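Local structure of extracellular solute-binding protein, family 1 (Bifidobacterium longum subsp. infantis ATCC 15697, 3OMB) at residues A[47-53]-A[415-421]; A[104-110]-A[468-473]; A[135-141]-A[348-352]; A[162-166]-A[222-226]. The protein probably binds an extracellular solute, possibly a sugar, and delivers it to a membrane transporter, and it carries a bound magnesium ion. All coordinates share one frame; numbering follows the deposited sequence.

Interaction 1. Residues A[47-53]-A[415-421]; sequences KKNANQE and YPGLSEL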
loop_
_atom_site.group_PDB
_atom_site.type_symbol
_atom_site.label_atom_id
_atom_site.label_comp_id
_atom_site.label_asym_id
_atom_site.label_seq_id
_atom_site.Cartn_x
_atom_site.Cartn_y
_atom_site.Cartn_z
ATOM N N LYS A 47 7.646 -12.065 9.878
ATOM C CA LYS A 47 7.510 -10.659 10.238
ATOM C C LYS A 47 6.144 -10.442 10.879
ATOM O O LYS A 47 5.147 -11.002 10.413
ATOM C CB LYS A 47 7.637 -9.801 8.986
ATOM C CG LYS A 47 7.801 -8.308 9.275
ATOM C CD LYS A 47 7.610 -7.500 8.017
ATOM C CE LYS A 47 8.930 -7.191 7.363
ATOM N NZ LYS A 47 8.706 -6.712 5.964
ATOM N N LYS A 48 6.120 -9.633 11.940
ATOM C CA LYS A 48 4.924 -9.362 12.750
ATOM C C LYS A 48 4.666 -7.857 12.897
ATOM O O LYS A 48 5.590 -7.046 12.779
ATOM C CB LYS A 48 5.103 -9.936 14.163
ATOM C CG LYS A 48 5.596 -11.385 14.249
ATOM C CD LYS A 48 4.492 -12.400 13.914
ATOM C CE LYS A 48 3.340 -12.381 14.933
ATOM N NZ LYS A 48 3.763 -12.642 16.333
ATOM N N ASN A 49 3.418 -7.483 13.169
ATOM C CA ASN A 49 3.124 -6.140 13.669
ATOM C C ASN A 49 3.250 -6.217 15.196
ATOM O O ASN A 49 2.972 -7.270 15.788
ATOM C CB ASN A 49 1.699 -5.702 13.269
ATOM C CG ASN A 49 1.543 -5.424 11.767
ATOM O OD1 ASN A 49 2.455 -4.900 11.117
ATOM N ND2 ASN A 49 0.370 -5.761 11.215
ATOM N N ALA A 50 3.663 -5.132 15.848
ATOM C CA ALA A 50 3.737 -5.120 17.328
ATOM C C ALA A 50 2.414 -5.433 18.051
ATOM O O ALA A 50 2.426 -5.885 19.184
ATOM C CB ALA A 50 4.318 -3.776 17.850
ATOM N N ASN A 51 1.277 -5.199 17.410
ATOM C CA ASN A 51 -0.001 -5.464 18.087
ATOM C C ASN A 51 -0.464 -6.932 18.041
ATOM O O ASN A 51 -1.541 -7.268 18.525
ATOM C CB ASN A 51 -1.095 -4.511 17.582
ATOM C CG ASN A 51 -1.476 -4.759 16.143
ATOM O OD1 ASN A 51 -0.917 -5.629 15.464
ATOM N ND2 ASN A 51 -2.446 -3.994 15.663
ATOM N N GLN A 52 0.367 -7.796 17.473
ATOM C CA GLN A 52 0.019 -9.192 17.323
ATOM C C GLN A 52 0.472 -10.085 18.476
ATOM O O GLN A 52 1.538 -9.916 19.069
ATOM C CB GLN A 52 0.528 -9.735 15.980
ATOM C CG GLN A 52 -0.217 -9.135 14.803
ATOM C CD GLN A 52 0.519 -9.292 13.496
ATOM O OE1 GLN A 52 1.593 -9.894 13.432
ATOM N NE2 GLN A 52 -0.063 -8.761 12.433
ATOM N N GLU A 53 -0.392 -11.037 18.784
ATOM C CA GLU A 53 -0.105 -12.152 19.667
ATOM C C GLU A 53 1.121 -12.958 19.171
ATOM O O GLU A 53 1.446 -12.958 17.971
ATOM C CB GLU A 53 -1.404 -12.968 19.685
ATOM C CG GLU A 53 -1.397 -14.434 20.036
ATOM C CD GLU A 53 -2.808 -14.909 20.430
ATOM O OE1 GLU A 53 -3.511 -15.546 19.597
ATOM O OE2 GLU A 53 -3.230 -14.607 21.578
ATOM N N TYR A 415 -3.650 -9.262 18.638
ATOM C CA TYR A 415 -4.286 -9.580 17.375
ATOM C C TYR A 415 -3.993 -11.059 17.057
ATOM O O TYR A 415 -2.841 -11.481 17.157
ATOM C CB TYR A 415 -3.817 -8.645 16.252
ATOM C CG TYR A 415 -4.685 -8.800 15.033
ATOM C CD1 TYR A 415 -5.871 -8.055 14.898
ATOM C CD2 TYR A 415 -4.353 -9.728 14.027
ATOM C CE1 TYR A 415 -6.692 -8.215 13.777
ATOM C CE2 TYR A 415 -5.165 -9.902 12.924
ATOM C CZ TYR A 415 -6.330 -9.146 12.799
ATOM O OH TYR A 415 -7.142 -9.322 11.700
ATOM N N PRO A 416 -5.036 -11.856 16.728
ATOM C CA PRO A 416 -4.857 -13.320 16.738
ATOM C C PRO A 416 -4.248 -13.899 15.450
ATOM O O PRO A 416 -4.167 -15.131 15.294
ATOM C CB PRO A 416 -6.279 -13.842 16.970
ATOM C CG PRO A 416 -7.156 -12.813 16.370
ATOM C CD PRO A 416 -6.443 -11.479 16.507
ATOM N N GLY A 417 -3.833 -13.033 14.534
ATOM C CA GLY A 417 -3.212 -13.489 13.300
ATOM C C GLY A 417 -2.161 -12.542 12.772
ATOM O O GLY A 417 -1.661 -11.688 13.506
ATOM N N LEU A 418 -1.825 -12.704 11.496
ATOM C CA LEU A 418 -0.839 -11.865 10.821
ATOM C C LEU A 418 -1.450 -10.681 10.069
ATOM O O LEU A 418 -0.722 -9.789 9.611
ATOM C CB LEU A 418 -0.018 -12.713 9.853
ATOM C CG LEU A 418 0.873 -13.759 10.519
ATOM C CD1 LEU A 418 1.563 -14.595 9.471
ATOM C CD2 LEU A 418 1.903 -13.110 11.452
ATOM N N SER A 419 -2.777 -10.696 9.910
ATOM C CA SER A 419 -3.496 -9.567 9.301
ATOM C C SER A 419 -2.915 -9.292 7.912
ATOM O O SER A 419 -2.748 -10.236 7.115
ATOM C CB SER A 419 -3.453 -8.326 10.221
ATOM O OG SER A 419 -4.369 -7.331 9.760
ATOM N N GLU A 420 -2.576 -8.041 7.613
ATOM C CA GLU A 420 -2.053 -7.732 6.282
ATOM C C GLU A 420 -0.681 -8.396 5.966
ATOM O O GLU A 420 -0.248 -8.388 4.818
ATOM C CB GLU A 420 -2.025 -6.208 6.010
ATOM C CG GLU A 420 -0.768 -5.481 6.530
ATOM C CD GLU A 420 -0.831 -5.112 8.010
ATOM O OE1 GLU A 420 -1.875 -5.355 8.640
ATOM O OE2 GLU A 420 0.173 -4.571 8.546
ATOM N N LEU A 421 -0.019 -8.959 6.978
ATOM C CA LEU A 421 1.249 -9.684 6.788
ATOM C C LEU A 421 1.043 -11.178 6.548
ATOM O O LEU A 421 1.971 -11.978 6.718
ATOM C CB LEU A 421 2.189 -9.472 7.981
ATOM C CG LEU A 421 2.755 -8.054 8.109
ATOM C CD1 LEU A 421 3.227 -7.802 9.522
ATOM C CD2 LEU A 421 3.887 -7.799 7.088
HETATM O O HOH W 1 4.571 -12.248 7.900
#
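Gln52 and Tyr415 are joined by a single beta bridge, with CA atoms 4.3 Å apart, at the end of the type I turn from Asn49 to Gln52, and Glu53 N donates to Tyr415 O at 3.0 Å. The side chain of Gln52 lies alongside that of Tyr415, pointing the same way, and CG anti to the carbonyl carbon (chi1 -69°) carries it past Gly417 O, which CG approaches to 3.2 Å. Its amide works at both ends: OE1 accepts Asn49 N from above the carbonyl plane, and NE2 makes a weak bond to Leu418 O. With an alanine here, Asn49 N would probably lose its acceptor and the turn its side-chain tie to Leu418. Asn49 ND2 reaches Glu420 OE2 at 2.9 Å, from above the carboxylate plane, while Leu421 CD1 packs 3.4 Å from Asn49 OD1. The side chains of Lys48 and Leu418 cross at nearly a right angle, and Lys48 NZ goes on to Glu53 O and Glu76. One water donates to both Lys47 O and Leu421 O. Arg79 pairs with Glu420 OE2 and also binds Asn49 OD1, so its charge probably steadies this polar cluster, which joins strand 41-48 to the loop after helix 403-411.

Interaction 2. Residues A[104-110]-A[468-473]; sequences GAVEAYQ and MDNMDP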
loop_
_atom_site.group_PDB
_atom_site.type_symbol
_atom_site.label_atom_id
_atom_site.label_comp_id
_atom_site.label_asym_id
_atom_site.label_seq_id
_atom_site.Cartn_x
_atom_site.Cartn_y
_atom_site.Cartn_z
ATOM N N GLY A 104 12.893 -10.243 -0.615
ATOM C CA GLY A 104 12.350 -10.139 -1.962
ATOM C C GLY A 104 13.228 -10.940 -2.897
ATOM O O GLY A 104 14.346 -11.305 -2.537
ATOM N N ALA A 105 12.733 -11.177 -4.106
ATOM C CA ALA A 105 13.412 -12.014 -5.101
ATOM C C ALA A 105 14.782 -11.519 -5.565
ATOM O O ALA A 105 15.639 -12.339 -5.899
ATOM C CB ALA A 105 12.506 -12.223 -6.304
ATOM N N VAL A 106 14.989 -10.204 -5.611
ATOM C CA VAL A 106 16.269 -9.655 -6.042
ATOM C C VAL A 106 17.412 -10.149 -5.145
ATOM O O VAL A 106 18.561 -10.244 -5.586
ATOM C CB VAL A 106 16.251 -8.102 -6.072
ATOM C CG1 VAL A 106 16.266 -7.529 -4.642
ATOM C CG2 VAL A 106 17.417 -7.554 -6.915
ATOM N N GLU A 107 17.089 -10.472 -3.896
ATOM C CA GLU A 107 18.080 -10.987 -2.956
ATOM C C GLU A 107 18.603 -12.377 -3.291
ATOM O O GLU A 107 19.749 -12.704 -2.993
ATOM C CB GLU A 107 17.545 -10.925 -1.539
ATOM C CG GLU A 107 17.904 -9.591 -0.917
ATOM C CD GLU A 107 16.728 -8.868 -0.328
ATOM O OE1 GLU A 107 15.626 -9.464 -0.219
ATOM O OE2 GLU A 107 16.910 -7.681 0.022
ATOM N N ALA A 108 17.764 -13.169 -3.944
ATOM C CA ALA A 108 18.196 -14.439 -4.495
ATOM C C ALA A 108 19.266 -14.268 -5.576
ATOM O O ALA A 108 20.084 -15.183 -5.790
ATOM C CB ALA A 108 17.027 -15.203 -5.029
ATOM N N TYR A 109 19.260 -13.110 -6.240
ATOM C CA TYR A 109 20.282 -12.763 -7.231
ATOM C C TYR A 109 21.499 -12.085 -6.606
ATOM O O TYR A 109 22.624 -12.260 -7.079
ATOM C CB TYR A 109 19.684 -11.914 -8.360
ATOM C CG TYR A 109 18.765 -12.714 -9.266
ATOM C CD1 TYR A 109 19.293 -13.563 -10.253
ATOM C CD2 TYR A 109 17.374 -12.644 -9.131
ATOM C CE1 TYR A 109 18.458 -14.304 -11.083
ATOM C CE2 TYR A 109 16.535 -13.378 -9.950
ATOM C CZ TYR A 109 17.081 -14.208 -10.928
ATOM O OH TYR A 109 16.262 -14.953 -11.749
ATOM N N GLN A 110 21.275 -11.332 -5.533
ATOM C CA GLN A 110 22.378 -10.732 -4.792
ATOM C C GLN A 110 23.198 -11.778 -4.026
ATOM O O GLN A 110 24.394 -11.623 -3.873
ATOM C CB GLN A 110 21.878 -9.635 -3.855
ATOM C CG GLN A 110 21.732 -8.283 -4.549
ATOM C CD GLN A 110 21.088 -7.228 -3.664
ATOM O OE1 GLN A 110 20.166 -7.515 -2.890
ATOM N NE2 GLN A 110 21.577 -5.988 -3.776
HETATM N N MSE A 468 11.121 -2.981 -8.203
HETATM C CA MSE A 468 12.576 -3.049 -8.166
HETATM C C MSE A 468 13.028 -4.427 -7.743
HETATM O O MSE A 468 14.139 -4.880 -8.068
HETATM C CB MSE A 468 13.127 -1.966 -7.262
HETATM C CG MSE A 468 12.838 -0.585 -7.832
HETATM SE SE MSE A 468 13.825 0.795 -6.900
HETATM C CE MSE A 468 15.488 -0.179 -6.716
ATOM N N ASP A 469 12.106 -5.112 -7.088
ATOM C CA ASP A 469 12.312 -6.451 -6.592
ATOM C C ASP A 469 12.247 -7.518 -7.700
ATOM O O ASP A 469 12.729 -8.637 -7.509
ATOM C CB ASP A 469 11.245 -6.707 -5.535
ATOM C CG ASP A 469 11.586 -7.834 -4.639
ATOM O OD1 ASP A 469 10.657 -8.627 -4.364
ATOM O OD2 ASP A 469 12.768 -7.929 -4.207
ATOM N N ASN A 470 11.673 -7.152 -8.847
ATOM C CA ASN A 470 11.580 -8.013 -10.035
ATOM C C ASN A 470 12.547 -7.654 -11.193
ATOM O O ASN A 470 12.277 -7.968 -12.362
ATOM C CB ASN A 470 10.139 -7.989 -10.564
ATOM C CG ASN A 470 9.535 -9.396 -10.682
ATOM O OD1 ASN A 470 10.218 -10.398 -10.451
ATOM N ND2 ASN A 470 8.254 -9.468 -11.048
HETATM N N MSE A 471 13.644 -6.983 -10.858
HETATM C CA MSE A 471 14.668 -6.530 -11.810
HETATM C C MSE A 471 15.987 -7.239 -11.543
HETATM O O MSE A 471 16.154 -7.810 -10.471
HETATM C CB MSE A 471 14.970 -5.064 -11.560
HETATM C CG MSE A 471 13.918 -4.138 -11.946
HETATM SE SE MSE A 471 14.476 -2.331 -11.569
HETATM C CE MSE A 471 12.797 -1.613 -12.201
ATOM N N ASP A 472 16.933 -7.150 -12.481
ATOM C CA ASP A 472 18.351 -7.456 -12.219
ATOM C C ASP A 472 18.856 -6.632 -11.009
ATOM O O ASP A 472 18.469 -5.471 -10.861
ATOM C CB ASP A 472 19.234 -7.056 -13.423
ATOM C CG ASP A 472 18.942 -7.859 -14.701
ATOM O OD1 ASP A 472 18.346 -8.968 -14.640
ATOM O OD2 ASP A 472 19.348 -7.379 -15.791
ATOM N N PRO A 473 19.735 -7.209 -10.166
ATOM C CA PRO A 473 20.344 -6.411 -9.097
ATOM C C PRO A 473 21.133 -5.193 -9.586
ATOM O O PRO A 473 21.176 -4.174 -8.893
ATOM C CB PRO A 473 21.287 -7.392 -8.384
ATOM C CG PRO A 473 21.160 -8.691 -9.077
ATOM C CD PRO A 473 19.971 -8.654 -9.974
#
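Val106 and Asp469 cross at a slant, and the two methyls of the valine face different partners. With chi1 at 73°, CG1 sits between the backbone N and the carbonyl carbon and meets Asp469 OD2 at 3.5 Å, whereas CG2, anti to N, reaches over to Pro473 CA at 3.8 Å. Asp469 has its own CG anti to N (chi1 -161°), which presents the carboxylate to the start of the helix. There OD1 accepts Ala105 N and OD2 accepts Val106 N, both weakly, at 3.3 and 3.5 Å. Gly104, lacking a side chain, lets OD2 come within 3.2 Å of its CA. Glu107 folds back on the same turn and takes Gly104 N on OE1 at 2.9 Å. Two acids thus gather at this helix start, where the helix dipole would probably offset some of their mutual repulsion. Further along the helix the proline ring packs on Tyr109 and Gln110: Tyr109 CB rests 3.6 Å from Pro473 CG, and the side chain of Gln110 slides past the proline in the opposite direction. The tyrosine ring itself leads off to Tyr150, which it meets edge-to-face, and its OH binds Asp144 and Arg148. This surface contact sets the short helix 106-110 against the first residue of helix 473-486, while Met468 and Met471, both selenomethionines, turn to Trp526 of helix 519-534.

Interaction 3. Residues A[135-141]-A[348-352]; sequences KPDAKKM and ELSPA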
loop_
_atom_site.group_PDB
_atom_site.type_symbol
_atom_site.label_atom_id
_atom_site.label_comp_id
_atom_site.label_asym_id
_atom_site.label_seq_id
_atom_site.Cartn_x
_atom_site.Cartn_y
_atom_site.Cartn_z
ATOM N N LYS A 135 -5.566 -15.431 -9.977
ATOM C CA LYS A 135 -5.016 -14.084 -9.893
ATOM C C LYS A 135 -3.749 -14.026 -10.742
ATOM O O LYS A 135 -2.628 -14.128 -10.213
ATOM C CB LYS A 135 -4.657 -13.737 -8.442
ATOM C CG LYS A 135 -5.695 -14.086 -7.376
ATOM C CD LYS A 135 -6.822 -13.104 -7.374
ATOM C CE LYS A 135 -7.898 -13.487 -6.364
ATOM N NZ LYS A 135 -8.857 -12.336 -6.265
ATOM N N PRO A 136 -3.903 -13.847 -12.062
ATOM C CA PRO A 136 -2.695 -13.879 -12.890
ATOM C C PRO A 136 -1.714 -12.757 -12.577
ATOM O O PRO A 136 -0.535 -12.866 -12.937
ATOM C CB PRO A 136 -3.223 -13.769 -14.327
ATOM C CG PRO A 136 -4.715 -13.752 -14.229
ATOM C CD PRO A 136 -5.093 -13.437 -12.822
ATOM N N ASP A 137 -2.160 -11.689 -11.921
ATOM C CA ASP A 137 -1.197 -10.641 -11.543
ATOM C C ASP A 137 -0.243 -11.079 -10.407
ATOM O O ASP A 137 0.879 -10.565 -10.304
ATOM C CB ASP A 137 -1.881 -9.305 -11.226
ATOM C CG ASP A 137 -2.325 -8.530 -12.503
ATOM O OD1 ASP A 137 -2.229 -9.060 -13.652
ATOM O OD2 ASP A 137 -2.782 -7.371 -12.346
ATOM N N ALA A 138 -0.696 -12.030 -9.574
ATOM C CA ALA A 138 0.138 -12.638 -8.534
ATOM C C ALA A 138 1.191 -13.549 -9.115
ATOM O O ALA A 138 2.289 -13.625 -8.587
ATOM C CB ALA A 138 -0.700 -13.420 -7.550
ATOM N N LYS A 139 0.840 -14.279 -10.170
ATOM C CA LYS A 139 1.826 -15.062 -10.921
ATOM C C LYS A 139 2.930 -14.158 -11.462
ATOM O O LYS A 139 4.121 -14.476 -11.358
ATOM C CB LYS A 139 1.155 -15.797 -12.075
ATOM C CG LYS A 139 2.120 -16.668 -12.852
ATOM C CD LYS A 139 1.398 -17.894 -13.358
ATOM C CE LYS A 139 1.166 -17.859 -14.829
ATOM N NZ LYS A 139 0.969 -19.287 -15.265
ATOM N N LYS A 140 2.525 -13.023 -12.015
ATOM C CA LYS A 140 3.463 -12.111 -12.629
ATOM C C LYS A 140 4.345 -11.445 -11.587
ATOM O O LYS A 140 5.556 -11.339 -11.787
ATOM C CB LYS A 140 2.727 -11.090 -13.484
ATOM C CG LYS A 140 2.231 -11.629 -14.820
ATOM C CD LYS A 140 1.680 -10.467 -15.637
ATOM C CE LYS A 140 0.370 -10.770 -16.316
ATOM N NZ LYS A 140 0.632 -11.679 -17.452
HETATM N N MSE A 141 3.745 -11.030 -10.470
HETATM C CA MSE A 141 4.495 -10.575 -9.293
HETATM C C MSE A 141 5.509 -11.607 -8.791
HETATM O O MSE A 141 6.616 -11.254 -8.361
HETATM C CB MSE A 141 3.552 -10.295 -8.139
HETATM C CG MSE A 141 3.056 -8.907 -8.061
HETATM SE SE MSE A 141 2.092 -8.738 -6.349
HETATM C CE MSE A 141 1.127 -7.123 -6.827
ATOM N N GLU A 348 -5.010 -5.612 -2.670
ATOM C CA GLU A 348 -5.190 -7.052 -2.497
ATOM C C GLU A 348 -3.867 -7.817 -2.462
ATOM O O GLU A 348 -3.570 -8.518 -1.481
ATOM C CB GLU A 348 -6.066 -7.626 -3.612
ATOM C CG GLU A 348 -6.284 -9.140 -3.446
ATOM C CD GLU A 348 -7.219 -9.731 -4.499
ATOM O OE1 GLU A 348 -7.540 -10.949 -4.399
ATOM O OE2 GLU A 348 -7.639 -8.976 -5.411
ATOM N N LEU A 349 -3.103 -7.681 -3.544
ATOM C CA LEU A 349 -1.860 -8.408 -3.741
ATOM C C LEU A 349 -0.645 -7.657 -3.252
ATOM O O LEU A 349 -0.586 -6.433 -3.300
ATOM C CB LEU A 349 -1.657 -8.755 -5.215
ATOM C CG LEU A 349 -2.788 -9.552 -5.858
ATOM C CD1 LEU A 349 -2.548 -9.664 -7.359
ATOM C CD2 LEU A 349 -2.993 -10.946 -5.203
ATOM N N SER A 350 0.340 -8.417 -2.797
ATOM C CA SER A 350 1.526 -7.853 -2.187
ATOM C C SER A 350 2.703 -8.766 -2.524
ATOM O O SER A 350 2.604 -9.977 -2.349
ATOM C CB SER A 350 1.299 -7.731 -0.679
ATOM O OG SER A 350 2.516 -7.564 0.009
ATOM N N PRO A 351 3.808 -8.193 -3.052
ATOM C CA PRO A 351 4.867 -9.078 -3.527
ATOM C C PRO A 351 5.684 -9.604 -2.366
ATOM O O PRO A 351 5.555 -9.102 -1.247
ATOM C CB PRO A 351 5.732 -8.176 -4.421
ATOM C CG PRO A 351 5.042 -6.831 -4.480
ATOM C CD PRO A 351 4.087 -6.771 -3.334
ATOM N N ALA A 352 6.487 -10.633 -2.633
ATOM C CA ALA A 352 7.519 -11.098 -1.704
ATOM C C ALA A 352 7.035 -11.591 -0.338
ATOM O O ALA A 352 7.555 -11.194 0.702
ATOM C CB ALA A 352 8.609 -10.005 -1.538
#
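The carboxylate of Glu348 meets Lys135 through OE1, whose syn lone pair, on the side of the other oxygen, takes NZ in a salt bridge of 2.7 Å. A second flat group, the peptide between Ser350 and Pro351, has the selenium of Met141 (a selenomethionine) standing over its face, with SE 3.8 Å from Pro351 N. The two charged side chains cross at about a right angle. Glu348 is fully extended, with CG anti to its N (chi1 -179°), while Lys135 bends at chi2 (-77°) before running straight to its ammonium group. That group has a second carboxylate partner, Asp428, and so links two acids at the start of helix 136-142. Were Lys135 replaced by an alanine, Glu348 and Asp428 would probably be left without the cation they share. Beyond the ion pair the contact is apolar. Leu349 points at the helix and forks over its first turn: CD1 lies 3.7 Å from Ala138 N and 3.9 Å from Asp137 CB, and CD2 faces Ala138 CB. Met141, extended beyond CG, crosses the leucine at a slant and brings CE to 3.6 Å from Leu349 CB, while SE also touches the proline ring at Pro351 CG (4.0 Å). Phe131 of helix 126-134 packs on both Ala138 and Leu349. Helix 136-142 is thereby laid against the two-stranded antiparallel ribbon of 152-155 and 349-350, whose chains run on to different sheets, consistent with the interlobe crossover of a two-lobed solute-binding protein.

Interaction 4. Residues A[162-166]-A[222-226]; sequences GTGQH and TWYSP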
loop_
_atom_site.group_PDB
_atom_site.type_symbol
_atom_site.label_atom_id
_atom_site.label_comp_id
_atom_site.label_asym_id
_atom_site.label_seq_id
_atom_site.Cartn_x
_atom_site.Cartn_y
_atom_site.Cartn_z
ATOM N N GLY A 162 -9.659 -2.874 -4.739
ATOM C CA GLY A 162 -9.568 -1.459 -5.112
ATOM C C GLY A 162 -8.414 -0.688 -4.451
ATOM O O GLY A 162 -7.598 -1.246 -3.697
ATOM N N THR A 163 -8.334 0.601 -4.736
ATOM C CA THR A 163 -7.237 1.408 -4.199
ATOM C C THR A 163 -7.402 1.712 -2.727
ATOM O O THR A 163 -8.500 1.737 -2.233
ATOM C CB THR A 163 -7.021 2.723 -4.981
ATOM O OG1 THR A 163 -5.953 3.455 -4.369
ATOM C CG2 THR A 163 -8.283 3.602 -5.001
ATOM N N GLY A 164 -6.293 1.952 -2.037
ATOM C CA GLY A 164 -6.362 2.393 -0.655
ATOM C C GLY A 164 -6.434 3.906 -0.522
ATOM O O GLY A 164 -6.617 4.418 0.585
ATOM N N GLN A 165 -6.303 4.617 -1.642
ATOM C CA GLN A 165 -6.291 6.089 -1.645
ATOM C C GLN A 165 -7.659 6.647 -1.974
ATOM O O GLN A 165 -8.261 6.255 -2.974
ATOM C CB GLN A 165 -5.284 6.610 -2.681
ATOM C CG GLN A 165 -4.008 5.757 -2.778
ATOM C CD GLN A 165 -3.181 5.801 -1.514
ATOM O OE1 GLN A 165 -2.983 6.882 -0.912
ATOM N NE2 GLN A 165 -2.686 4.624 -1.089
ATOM N N HIS A 166 -8.159 7.558 -1.133
ATOM C CA HIS A 166 -9.446 8.201 -1.355
ATOM C C HIS A 166 -9.381 9.638 -0.902
ATOM O O HIS A 166 -8.466 10.009 -0.168
ATOM C CB HIS A 166 -10.553 7.457 -0.615
ATOM C CG HIS A 166 -10.420 5.975 -0.730
ATOM N ND1 HIS A 166 -9.753 5.223 0.211
ATOM C CD2 HIS A 166 -10.755 5.125 -1.728
ATOM C CE1 HIS A 166 -9.734 3.957 -0.174
ATOM N NE2 HIS A 166 -10.342 3.870 -1.345
ATOM N N THR A 222 3.991 9.250 -0.178
ATOM C CA THR A 222 3.371 8.388 0.825
ATOM C C THR A 222 1.914 8.039 0.485
ATOM O O THR A 222 1.288 8.614 -0.423
ATOM C CB THR A 222 3.299 9.106 2.203
ATOM O OG1 THR A 222 2.418 10.239 2.092
ATOM C CG2 THR A 222 4.648 9.599 2.636
ATOM N N TRP A 223 1.370 7.116 1.264
ATOM C CA TRP A 223 -0.070 6.927 1.309
ATOM C C TRP A 223 -0.672 8.286 1.624
ATOM O O TRP A 223 -0.141 9.037 2.448
ATOM C CB TRP A 223 -0.462 5.896 2.375
ATOM C CG TRP A 223 -0.287 4.485 1.917
ATOM C CD1 TRP A 223 0.878 3.913 1.472
ATOM C CD2 TRP A 223 -1.289 3.449 1.861
ATOM N NE1 TRP A 223 0.658 2.603 1.153
ATOM C CE2 TRP A 223 -0.655 2.288 1.379
ATOM C CE3 TRP A 223 -2.655 3.393 2.172
ATOM C CZ2 TRP A 223 -1.339 1.072 1.181
ATOM C CZ3 TRP A 223 -3.338 2.185 1.980
ATOM C CH2 TRP A 223 -2.673 1.042 1.474
ATOM N N TYR A 224 -1.751 8.599 0.919
ATOM C CA TYR A 224 -2.547 9.776 1.186
ATOM C C TYR A 224 -1.752 11.046 0.865
ATOM O O TYR A 224 -2.069 12.123 1.379
ATOM C CB TYR A 224 -3.142 9.769 2.619
ATOM C CG TYR A 224 -3.665 8.411 3.084
ATOM C CD1 TYR A 224 -4.548 7.657 2.279
ATOM C CD2 TYR A 224 -3.306 7.887 4.332
ATOM C CE1 TYR A 224 -5.022 6.410 2.687
ATOM C CE2 TYR A 224 -3.790 6.616 4.762
ATOM C CZ TYR A 224 -4.649 5.907 3.924
ATOM O OH TYR A 224 -5.134 4.683 4.296
ATOM N N SER A 225 -0.737 10.922 0.006
ATOM C CA SER A 225 0.081 12.063 -0.393
ATOM C C SER A 225 -0.770 13.177 -0.970
ATOM O O SER A 225 -1.757 12.900 -1.688
ATOM C CB SER A 225 1.106 11.638 -1.446
ATOM O OG SER A 225 1.857 12.756 -1.905
ATOM N N PRO A 226 -0.398 14.445 -0.675
ATOM C CA PRO A 226 -1.055 15.565 -1.355
ATOM C C PRO A 226 -0.946 15.485 -2.881
ATOM O O PRO A 226 -1.818 16.019 -3.583
ATOM C CB PRO A 226 -0.322 16.816 -0.820
ATOM C CG PRO A 226 0.895 16.316 -0.104
ATOM C CD PRO A 226 0.591 14.905 0.328
#
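Gly164 and Gln165, just after Thr163, meet Trp223 and Tyr224 of the other loop. Thr163 OG1 accepts Gln165 N in an ST turn, and Asp343 also bonds to this hydroxyl. Gly164 comes next, and two rings close on it. Its CA lies obliquely by the indole, 4.0 Å from Trp223 CZ3, and its carbonyl oxygen meets the rim of the phenol ring in plane, with Gly164 O 3.3 Å from Tyr224 CE1. In Gln165, CG is anti to the carbonyl carbon and the chain then bends at chi2 (-66°), which turns the amide back towards the 222-226 loop. OE1 accepts Tyr224 N at 2.8 Å in a nearly straight bond (163°) lying in the carbonyl plane. NE2 stands over one face of the indole, 3.5 Å from Trp223 CD2, with amide and ring planes steeply inclined at 68°. The same nitrogen donates to Asn240 OD1, and Asn240 O accepts from Trp223 NE1, so one asparagine binds both the amide and the ring it touches. At His166 the chain enters strand 166-170, and the imidazole turns to Gly310 and Asn445. The receiving loop is a type II turn from Thr222 to Ser225, closed by Ser225 N to Thr222 O at 3.1 Å, with Tyr224 in the positive-phi place. Because Gln165 spends its oxygen on the backbone of this turn and its nitrogen on Asn240 while lying over the indole face, the rotation of the buried amide is probably set, which links through a side chain two segments that share no backbone-to-backbone hydrogen bond.

In the fold
From the N terminus, residues 47-53 leave the first strand and pair with 415-421, so interaction 1 closes a very long loop. Interaction 2 opens at 104-110, within that loop, but ends at 468-473, beyond it; the two therefore cross. Interaction 3, from 135-141 to 348-352, falls inside both, and interaction 4, from 162-166 to 222-226, lies inside interaction 3. Interactions 2 and 3 touch: Asn470 packs on the backbone of Lys140 and Met141, and Ala352 on Gly104 and Asp469. Interactions 1 to 3 gather round the sheet holding strands 41-48 and 352-356, whereas interaction 4 joins loops next to the sheet containing strand 166-170.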